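PDB 5C2V: hydrazine synthase gamma subunit from Candidatus Kuenenia stuttgartiensis, which catalyses the three-electron reduction of nitric oxide to hydroxylamine, the first half-reaction of hydrazine synthesis, within a complex with the alpha and beta subunits. Local coordinates for the interface of chains B and A and the interface of chains C and A. Sequence-based numbering; all coordinates share one arbitrary frame. Chains: chain A, Hydrazine synthase gamma subunit; chain B, Hydrazine synthase beta subunit; chain C, Hydrazine synthase alpha subunit.

Contact 1: the interface of chains B and A. Residues chain B 219-222; chain A 57-58, 134-135.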
loop_
_atom_site.group_PDB
_atom_site.type_symbol
_atom_site.label_atom_id
_atom_site.label_comp_id
_atom_site.label_asym_id
_atom_site.label_seq_id
_atom_site.Cartn_x
_atom_site.Cartn_y
_atom_site.Cartn_z
ATOM N N GLU B 219 -2.655 24.553 25.524
ATOM C CA GLU B 219 -3.723 24.594 24.533
ATOM C C GLU B 219 -5.016 24.015 25.097
ATOM O O GLU B 219 -5.030 23.476 26.204
ATOM C CB GLU B 219 -3.312 23.812 23.286
ATOM C CG GLU B 219 -1.861 24.002 22.881
ATOM C CD GLU B 219 -1.615 25.327 22.196
ATOM O OE1 GLU B 219 -2.602 26.018 21.872
ATOM O OE2 GLU B 219 -0.436 25.678 21.981
ATOM N N ALA B 220 -6.101 24.128 24.335
ATOM C CA ALA B 220 -7.356 23.471 24.690
ATOM C C ALA B 220 -7.612 22.184 23.903
ATOM O O ALA B 220 -8.580 21.472 24.169
ATOM C CB ALA B 220 -8.517 24.434 24.502
ATOM N N GLU B 221 -6.746 21.883 22.941
ATOM C CA GLU B 221 -7.013 20.793 22.002
ATOM C C GLU B 221 -6.684 19.416 22.562
ATOM O O GLU B 221 -5.817 19.274 23.426
ATOM C CB GLU B 221 -6.251 21.013 20.692
ATOM C CG GLU B 221 -6.837 22.105 19.803
ATOM C CD GLU B 221 -6.335 23.493 20.155
ATOM O OE1 GLU B 221 -5.809 23.673 21.272
ATOM O OE2 GLU B 221 -6.468 24.406 19.312
ATOM N N ASN B 222 -7.387 18.408 22.050
ATOM C CA ASN B 222 -7.180 17.018 22.441
ATOM C C ASN B 222 -7.283 16.805 23.949
ATOM O O ASN B 222 -6.603 15.944 24.504
ATOM C CB ASN B 222 -5.823 16.522 21.938
ATOM C CG ASN B 222 -5.826 16.228 20.449
ATOM O OD1 ASN B 222 -5.816 17.140 19.622
ATOM N ND2 ASN B 222 -5.813 14.948 20.099
ATOM N N LEU A 57 -13.434 26.961 23.818
ATOM C CA LEU A 57 -13.098 26.576 22.454
ATOM C C LEU A 57 -13.962 25.421 21.956
ATOM O O LEU A 57 -14.869 25.617 21.146
ATOM C CB LEU A 57 -11.618 26.194 22.366
ATOM C CG LEU A 57 -11.020 26.014 20.969
ATOM C CD1 LEU A 57 -10.977 27.345 20.236
ATOM C CD2 LEU A 57 -9.632 25.394 21.047
ATOM N N GLN A 58 -13.671 24.218 22.437
ATOM C CA GLN A 58 -14.451 23.037 22.079
ATOM C C GLN A 58 -15.435 22.561 23.157
ATOM O O GLN A 58 -16.118 21.554 22.970
ATOM C CB GLN A 58 -13.498 21.916 21.671
ATOM C CG GLN A 58 -12.829 22.230 20.339
ATOM C CD GLN A 58 -11.557 21.453 20.093
ATOM O OE1 GLN A 58 -11.104 20.688 20.942
ATOM N NE2 GLN A 58 -10.963 21.658 18.923
ATOM N N PHE A 134 -8.154 29.066 29.179
ATOM C CA PHE A 134 -9.161 28.415 28.348
ATOM C C PHE A 134 -8.757 28.373 26.878
ATOM O O PHE A 134 -9.190 27.490 26.136
ATOM C CB PHE A 134 -10.509 29.130 28.486
ATOM C CG PHE A 134 -11.205 28.877 29.793
ATOM C CD1 PHE A 134 -10.945 29.669 30.901
ATOM C CD2 PHE A 134 -12.134 27.856 29.910
ATOM C CE1 PHE A 134 -11.591 29.439 32.102
ATOM C CE2 PHE A 134 -12.784 27.622 31.107
ATOM C CZ PHE A 134 -12.512 28.415 32.205
ATOM N N ARG A 135 -7.930 29.334 26.472
ATOM C CA ARG A 135 -7.506 29.488 25.080
ATOM C C ARG A 135 -8.713 29.643 24.159
ATOM O O ARG A 135 -8.783 29.025 23.096
ATOM C CB ARG A 135 -6.642 28.306 24.637
ATOM C CG ARG A 135 -5.561 27.923 25.633
ATOM C CD ARG A 135 -4.622 29.084 25.931
ATOM N NE ARG A 135 -3.539 28.685 26.829
ATOM C CZ ARG A 135 -2.462 29.422 27.080
ATOM N NH1 ARG A 135 -2.315 30.606 26.499
ATOM N NH2 ARG A 135 -1.529 28.974 27.908
HETATM O O HOH W 1 -9.207 19.214 19.907
#
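With CG anti to the backbone N (chi1 -169°), A:Leu57 carries its CD2 methyl toward the beta subunit, where it meets B:Ala220 and the carboxylate end of B:Glu221. The chain of B:Glu221 bends at chi2 (86°), which folds the carboxylate back toward the main chain, where OE1 makes a weak hydrogen bond with the backbone N of B:Ala220. The two side chains cross obliquely, OE2 of B:Glu221 standing 3.7 Å from CD2 of A:Leu57. The methyl CB of B:Ala220 lies 3.8 Å from the same CD2 and 3.5 Å from the backbone O of A:Phe134. The aliphatic part of A:Arg135 rests on the main chain of B:Glu219, CG to CA 4.0 Å. Their groups, presumably of opposite charge, are not in contact: OE1 of B:Glu219 is 5.7 Å from NE of A:Arg135, and any attraction would be long-range. No direct polar bond spans the patch. Water 1 bridges instead, 2.9 Å from the backbone N of B:Asn222. The same water 1 lies 2.6 Å from the amide OE1 of A:Gln58. On the beta-propeller subunit the site is the segment entering 3-10 helix 221-223, between strands 203-211 and 226-234; on the gamma subunit it joins two loops, one following helix 43-51, the other helix 129-132.

Contact 2: the interface of chains B and A. Residues chain B 119-120; chain A 160-161, 265, 279, 312.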
loop_
_atom_site.group_PDB
_atom_site.type_symbol
_atom_site.label_atom_id
_atom_site.label_comp_id
_atom_site.label_asym_id
_atom_site.label_seq_id
_atom_site.Cartn_x
_atom_site.Cartn_y
_atom_site.Cartn_z
ATOM N N MET B 119 -15.010 18.825 54.442
ATOM C CA MET B 119 -14.326 18.129 55.527
ATOM C C MET B 119 -15.223 17.072 56.179
ATOM O O MET B 119 -14.848 16.456 57.173
ATOM C CB MET B 119 -13.815 19.123 56.573
ATOM C CG MET B 119 -12.631 18.587 57.370
ATOM S SD MET B 119 -11.453 19.829 57.931
ATOM C CE MET B 119 -10.187 18.773 58.635
ATOM N N TRP B 120 -16.418 16.881 55.631
ATOM C CA TRP B 120 -17.371 15.933 56.202
ATOM C C TRP B 120 -17.378 14.584 55.491
ATOM O O TRP B 120 -17.596 14.519 54.281
ATOM C CB TRP B 120 -18.783 16.519 56.166
ATOM C CG TRP B 120 -19.650 16.067 57.298
ATOM C CD1 TRP B 120 -20.547 15.039 57.290
ATOM C CD2 TRP B 120 -19.705 16.638 58.607
ATOM N NE1 TRP B 120 -21.156 14.933 58.517
ATOM C CE2 TRP B 120 -20.655 15.904 59.345
ATOM C CE3 TRP B 120 -19.040 17.698 59.230
ATOM C CZ2 TRP B 120 -20.957 16.197 60.672
ATOM C CZ3 TRP B 120 -19.340 17.987 60.546
ATOM C CH2 TRP B 120 -20.290 17.240 61.254
ATOM N N PRO A 160 -18.717 24.318 60.186
ATOM C CA PRO A 160 -19.649 23.295 60.683
ATOM C C PRO A 160 -19.240 22.671 62.018
ATOM O O PRO A 160 -20.059 22.026 62.672
ATOM C CB PRO A 160 -19.619 22.239 59.578
ATOM C CG PRO A 160 -18.267 22.372 58.979
ATOM C CD PRO A 160 -17.964 23.842 59.012
ATOM N N PHE A 161 -17.987 22.870 62.409
ATOM C CA PHE A 161 -17.370 22.104 63.490
ATOM C C PHE A 161 -17.587 22.707 64.877
ATOM O O PHE A 161 -16.976 22.271 65.854
ATOM C CB PHE A 161 -15.876 21.929 63.214
ATOM C CG PHE A 161 -15.588 21.022 62.052
ATOM C CD1 PHE A 161 -15.651 19.647 62.202
ATOM C CD2 PHE A 161 -15.273 21.543 60.808
ATOM C CE1 PHE A 161 -15.395 18.806 61.136
ATOM C CE2 PHE A 161 -15.017 20.707 59.738
ATOM C CZ PHE A 161 -15.078 19.337 59.903
ATOM N N TYR A 265 -11.263 25.030 56.508
ATOM C CA TYR A 265 -11.623 23.622 56.589
ATOM C C TYR A 265 -11.941 23.077 55.201
ATOM O O TYR A 265 -11.751 21.892 54.929
ATOM C CB TYR A 265 -12.824 23.427 57.519
ATOM C CG TYR A 265 -14.142 23.833 56.898
ATOM C CD1 TYR A 265 -14.512 25.169 56.816
ATOM C CD2 TYR A 265 -15.014 22.879 56.385
ATOM C CE1 TYR A 265 -15.714 25.545 56.242
ATOM C CE2 TYR A 265 -16.216 23.246 55.810
ATOM C CZ TYR A 265 -16.562 24.578 55.742
ATOM O OH TYR A 265 -17.759 24.945 55.171
ATOM N N LEU A 279 -4.080 20.411 57.447
ATOM C CA LEU A 279 -3.897 21.608 58.264
ATOM C C LEU A 279 -2.666 21.475 59.154
ATOM O O LEU A 279 -1.894 22.423 59.317
ATOM C CB LEU A 279 -5.142 21.867 59.115
ATOM C CG LEU A 279 -6.378 22.388 58.381
ATOM C CD1 LEU A 279 -7.625 22.224 59.231
ATOM C CD2 LEU A 279 -6.180 23.848 58.006
ATOM N N LYS A 312 -10.032 24.557 62.191
ATOM C CA LYS A 312 -11.254 23.970 61.654
ATOM C C LYS A 312 -12.488 24.773 62.055
ATOM O O LYS A 312 -13.532 24.687 61.409
ATOM C CB LYS A 312 -11.408 22.522 62.129
ATOM C CG LYS A 312 -10.368 21.558 61.583
ATOM C CD LYS A 312 -10.524 20.179 62.207
ATOM C CE LYS A 312 -11.936 19.646 62.026
ATOM N NZ LYS A 312 -12.135 18.340 62.714
#
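B:Met119, in a loop between strands 110-115 and 122-127 of the beta-propeller subunit, reaches into the c-type cytochrome gamma subunit between A:Phe161, A:Tyr265 and A:Lys312. Its CG is anti to the backbone N (chi1 -155°), which directs the thioether past A:Tyr265 toward the chain of A:Lys312. Packing is closest at the base of this side chain. CB lies 3.6 Å from CZ at the tip of the A:Phe161 ring, the two side chains crossing at about a right angle, and the same CB sits in the plane of the A:Tyr265 ring, at its edge, 3.9 Å from CD2. The phenyl ring is backed from within its own subunit by CE of A:Lys312, 3.6 Å above the centre of one face. Further out, SD of B:Met119 passes 3.9 Å from CB of A:Tyr265, and the terminal methyl CE meets the lysine chain at CD, also 3.9 Å away. The fit is looser at both ends of the patch. CE of B:Met119 and CD1 of A:Leu279 are 4.3 Å apart, and B:Trp120 slides past A:Phe161 in the opposite direction, with CZ3 of the indole 4.1 Å from CE1 of the phenyl ring. No hydrogen bond crosses here.

Contact 3: the interface of chains C and A. Residues chain C 578-579, 582; chain A 221-222, 250.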
loop_
_atom_site.group_PDB
_atom_site.type_symbol
_atom_site.label_atom_id
_atom_site.label_comp_id
_atom_site.label_asym_id
_atom_site.label_seq_id
_atom_site.Cartn_x
_atom_site.Cartn_y
_atom_site.Cartn_z
ATOM N N TYR C 578 10.663 21.109 34.275
ATOM C CA TYR C 578 11.378 21.967 35.209
ATOM C C TYR C 578 12.622 22.578 34.572
ATOM O O TYR C 578 13.257 23.457 35.152
ATOM C CB TYR C 578 11.749 21.181 36.466
ATOM C CG TYR C 578 10.544 20.674 37.229
ATOM C CD1 TYR C 578 9.932 21.458 38.197
ATOM C CD2 TYR C 578 10.013 19.416 36.972
ATOM C CE1 TYR C 578 8.827 21.003 38.893
ATOM C CE2 TYR C 578 8.908 18.952 37.663
ATOM C CZ TYR C 578 8.320 19.750 38.623
ATOM O OH TYR C 578 7.220 19.294 39.313
ATOM N N ASN C 579 12.968 22.110 33.377
ATOM C CA ASN C 579 14.098 22.663 32.640
ATOM C C ASN C 579 13.653 23.729 31.641
ATOM O O ASN C 579 14.459 24.226 30.853
ATOM C CB ASN C 579 14.865 21.554 31.917
ATOM C CG ASN C 579 16.318 21.919 31.663
ATOM O OD1 ASN C 579 16.884 22.767 32.351
ATOM N ND2 ASN C 579 16.929 21.274 30.673
ATOM N N TYR C 582 12.369 28.521 34.549
ATOM C CA TYR C 582 12.429 28.710 36.002
ATOM C C TYR C 582 12.851 30.098 36.509
ATOM O O TYR C 582 12.857 30.328 37.719
ATOM C CB TYR C 582 13.343 27.648 36.628
ATOM C CG TYR C 582 14.632 27.390 35.886
ATOM C CD1 TYR C 582 15.789 28.089 36.199
ATOM C CD2 TYR C 582 14.696 26.428 34.887
ATOM C CE1 TYR C 582 16.972 27.847 35.527
ATOM C CE2 TYR C 582 15.870 26.179 34.210
ATOM C CZ TYR C 582 17.006 26.891 34.532
ATOM O OH TYR C 582 18.179 26.644 33.859
ATOM N N SER A 221 17.371 28.224 40.268
ATOM C CA SER A 221 18.152 27.105 39.752
ATOM C C SER A 221 17.254 25.924 39.396
ATOM O O SER A 221 16.043 25.969 39.608
ATOM C CB SER A 221 19.210 26.674 40.767
ATOM O OG SER A 221 18.613 26.107 41.920
ATOM N N THR A 222 17.855 24.869 38.855
ATOM C CA THR A 222 17.113 23.684 38.439
ATOM C C THR A 222 17.981 22.437 38.632
ATOM O O THR A 222 19.205 22.511 38.512
ATOM C CB THR A 222 16.650 23.813 36.963
ATOM O OG1 THR A 222 15.762 22.741 36.624
ATOM C CG2 THR A 222 17.840 23.812 36.014
ATOM N N LEU A 250 9.596 24.802 41.451
ATOM C CA LEU A 250 10.482 25.945 41.283
ATOM C C LEU A 250 9.666 27.229 41.234
ATOM O O LEU A 250 8.960 27.480 40.264
ATOM C CB LEU A 250 11.316 25.806 40.009
ATOM C CG LEU A 250 12.290 24.632 39.942
ATOM C CD1 LEU A 250 12.895 24.504 38.552
ATOM C CD2 LEU A 250 13.371 24.819 40.983
HETATM O O HOH W 2 14.131 28.112 39.720
#
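This small patch belongs to the heterotypic interface of the alpha and gamma subunits, mostly apolar, with a direct hydrogen bond, and it joins the two catalytic subunits of the hydrazine synthase heterotrimer. A:Thr222 works with both branches. Its OG1 is anti to the backbone N (chi1 -172°) and donates to the backbone O of C:Tyr578 at 3.0 Å; the hydroxyl stands above the carbonyl plane, 59° out of it, not on a lone pair. The carbon side of the residue packs on C:Tyr582: CB lies over one face of the phenol ring, offset toward the rim (CH-pi, 3.8 Å from the ring centre), and the methyl branch CG2 comes 3.5 Å from CZ. A:Leu250 fills in beside the other end of the tyrosine, its CD1 lying 3.7 Å from CB of C:Tyr582 and 3.6 Å from the O of C:Tyr578. Water 2 links two backbone carbonyl oxygens, lying 2.9 Å from O of A:Ser221 and 3.2 Å from O of C:Tyr582. On the alpha side the contact uses the end of 3-10 helix 575-579 and the loop after it; on the gamma side, two loops, one between strand 206-207 and helix 229-234, the other between that helix and strand 256-257.

Contacts 1 and 2 both join the gamma subunit to the beta-propeller, their C-alpha centres about 35 Å apart, whereas contact 3 joins gamma to alpha, about 26 Å from contact 1 and 35 Å from contact 2. No residue is shared. On the gamma chain, contact 1 draws on the earlier part of the sequence, contact 3 uses residues 221-250, and contact 2 spans 160 to 312, ending in helix 301-312 near the C-terminus. Patches this widely spaced, on two partners, would help set the orientation of gamma against both, consistent with a heterotrimer in which hydroxylamine passes from gamma to alpha.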